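Local coordinates for metallo-beta-lactamase domain-containing protein (Thermotoga maritima, PDB 3H3E), which binds zinc as a member of the metallo-beta-lactamase superfamily and is probably a metal-dependent enzyme, though its reaction and substrate have not been established, at residues Val233-Thr238 / Met255-Gly260. The protein carries 2 engineered substitutions. Residues are numbered along the deposited sequence; the frame is centred on the assembly and turned at random.
Sequences VPCHCT and MDCYAG
A disulfide ties strand 231-235 at C235 to the loop that follows strand 253-254. C257 has the most surface buried here; its CB points at the opposing strand, and with SG anti to its backbone N (chi1 -162°) the sulfur reaches C235 SG at 2.0 Å. C235 meets it with SG anti to its own carbonyl carbon, and the bridge closes with a chi3 of 81°, close to the 90° that a disulfide prefers. The same CB of C257 lies against the backbone of the strand, 3.3 Å from P234 O.

V233 extends the contact with its two methyls divided between two partners. Its CG1, anti to the backbone N (chi1 -173°), rests on C257 CB at 4.1 Å, beside the disulfide, while CG2 lies over M255 CB at 3.9 Å. The V233 and M255 side chains pass at a slant; M255 is a selenomethionine whose selenium end leads away from the strand, and its chain is bent at chi3. M255 O sits against the proline ring, 3.4 Å from P234 CD. A backbone hydrogen bond between M255 and V232 continues the parallel pairing of strands 231-235 and 253-254 into this contact.

Beyond C235 the chain reverses in a type II' turn. C235 O receives both T238 N and T238 OG1; the hydroxyl, at 2.8 Å, approaches within the plane of the carbonyl, along one of the oxygen's lone pairs. H236, at the second position of the turn, hydrogen-bonds D21, and a second disulfide joins C237 to C180. With the C235 side chain about 12 Å from the zinc ion bound by H69, H71 and H182, the C235-C257 crosslink thus fastens an outer edge of one sheet of the metallo-beta-lactamase fold.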
loop_
_atom_site.group_PDB
_atom_site.type_symbol
_atom_site.label_atom_id
_atom_site.label_comp_id
_atom_site.label_asym_id
_atom_site.label_seq_id
_atom_site.Cartn_x
_atom_site.Cartn_y
_atom_site.Cartn_z
ATOM N N VAL A 233 5.105 -8.453 -6.661
ATOM C CA VAL A 233 5.520 -7.226 -7.319
ATOM C C VAL A 233 5.849 -6.199 -6.235
ATOM O O VAL A 233 4.971 -5.462 -5.769
ATOM C CB VAL A 233 4.372 -6.684 -8.199
ATOM C CG1 VAL A 233 4.833 -5.499 -9.040
ATOM C CG2 VAL A 233 3.822 -7.789 -9.074
ATOM N N PRO A 234 7.118 -6.161 -5.810
ATOM C CA PRO A 234 7.552 -5.317 -4.689
ATOM C C PRO A 234 7.924 -3.906 -5.128
ATOM O O PRO A 234 8.788 -3.744 -5.991
ATOM C CB PRO A 234 8.799 -6.049 -4.167
ATOM C CG PRO A 234 8.955 -7.291 -5.030
ATOM C CD PRO A 234 8.201 -7.031 -6.284
ATOM N N CYS A 235 7.297 -2.902 -4.527
ATOM C CA CYS A 235 7.507 -1.517 -4.934
ATOM C C CYS A 235 8.023 -0.648 -3.799
ATOM O O CYS A 235 8.124 -1.113 -2.673
ATOM C CB CYS A 235 6.186 -0.927 -5.408
ATOM S SG CYS A 235 5.276 -1.941 -6.541
ATOM N N HIS A 236 8.343 0.611 -4.106
ATOM C CA HIS A 236 8.414 1.665 -3.088
ATOM C C HIS A 236 9.428 1.346 -1.987
ATOM O O HIS A 236 10.615 1.140 -2.267
ATOM C CB HIS A 236 7.002 1.892 -2.511
ATOM C CG HIS A 236 6.868 3.114 -1.654
ATOM N ND1 HIS A 236 7.493 4.306 -1.949
ATOM C CD2 HIS A 236 6.156 3.332 -0.519
ATOM C CE1 HIS A 236 7.186 5.199 -1.019
ATOM N NE2 HIS A 236 6.379 4.634 -0.137
ATOM N N CYS A 237 8.963 1.277 -0.740
ATOM C CA CYS A 237 9.864 1.042 0.398
ATOM C C CYS A 237 10.728 -0.238 0.342
ATOM O O CYS A 237 11.810 -0.280 0.922
ATOM C CB CYS A 237 9.166 1.186 1.782
ATOM S SG CYS A 237 7.327 1.182 1.956
ATOM N N THR A 238 10.271 -1.252 -0.381
ATOM C CA THR A 238 10.804 -2.608 -0.239
ATOM C C THR A 238 12.329 -2.745 -0.103
ATOM O O THR A 238 12.813 -3.231 0.910
ATOM C CB THR A 238 10.258 -3.539 -1.326
ATOM O OG1 THR A 238 8.826 -3.448 -1.351
ATOM C CG2 THR A 238 10.659 -4.970 -1.031
HETATM N N MSE A 255 8.117 -9.808 -10.146
HETATM C CA MSE A 255 8.071 -8.840 -11.237
HETATM C C MSE A 255 8.696 -7.511 -10.805
HETATM O O MSE A 255 8.651 -7.158 -9.635
HETATM C CB MSE A 255 6.624 -8.643 -11.705
HETATM C CG MSE A 255 5.890 -9.951 -11.947
HETATM SE SE MSE A 255 4.381 -9.717 -12.869
HETATM C CE MSE A 255 5.059 -8.887 -14.282
ATOM N N ASP A 256 9.303 -6.786 -11.738
ATOM C CA ASP A 256 9.909 -5.507 -11.393
ATOM C C ASP A 256 8.851 -4.416 -11.361
ATOM O O ASP A 256 8.013 -4.325 -12.255
ATOM C CB ASP A 256 11.041 -5.153 -12.355
ATOM C CG ASP A 256 12.262 -6.052 -12.180
ATOM O OD1 ASP A 256 12.526 -6.504 -11.042
ATOM O OD2 ASP A 256 12.962 -6.308 -13.184
ATOM N N CYS A 257 8.870 -3.613 -10.305
ATOM C CA CYS A 257 7.898 -2.548 -10.155
ATOM C C CYS A 257 8.478 -1.233 -10.644
ATOM O O CYS A 257 9.637 -0.913 -10.379
ATOM C CB CYS A 257 7.460 -2.429 -8.696
ATOM S SG CYS A 257 5.916 -1.506 -8.432
ATOM N N TYR A 258 7.661 -0.476 -11.366
ATOM C CA TYR A 258 8.029 0.861 -11.816
ATOM C C TYR A 258 6.774 1.641 -12.191
ATOM O O TYR A 258 5.714 1.045 -12.455
ATOM C CB TYR A 258 8.999 0.791 -13.002
ATOM C CG TYR A 258 8.482 -0.035 -14.149
ATOM C CD1 TYR A 258 8.735 -1.396 -14.212
ATOM C CD2 TYR A 258 7.724 0.541 -15.160
ATOM C CE1 TYR A 258 8.245 -2.160 -15.246
ATOM C CE2 TYR A 258 7.227 -0.219 -16.202
ATOM C CZ TYR A 258 7.493 -1.570 -16.236
ATOM O OH TYR A 258 7.017 -2.335 -17.272
ATOM N N ALA A 259 6.899 2.968 -12.220
ATOM C CA ALA A 259 5.772 3.860 -12.505
ATOM C C ALA A 259 5.023 3.549 -13.811
ATOM O O ALA A 259 3.807 3.647 -13.867
ATOM C CB ALA A 259 6.208 5.311 -12.467
ATOM N N GLY A 260 5.708 3.164 -14.868
ATOM C CA GLY A 260 4.941 2.759 -16.034
ATOM C C GLY A 260 4.076 1.496 -15.917
ATOM O O GLY A 260 3.107 1.326 -16.655
#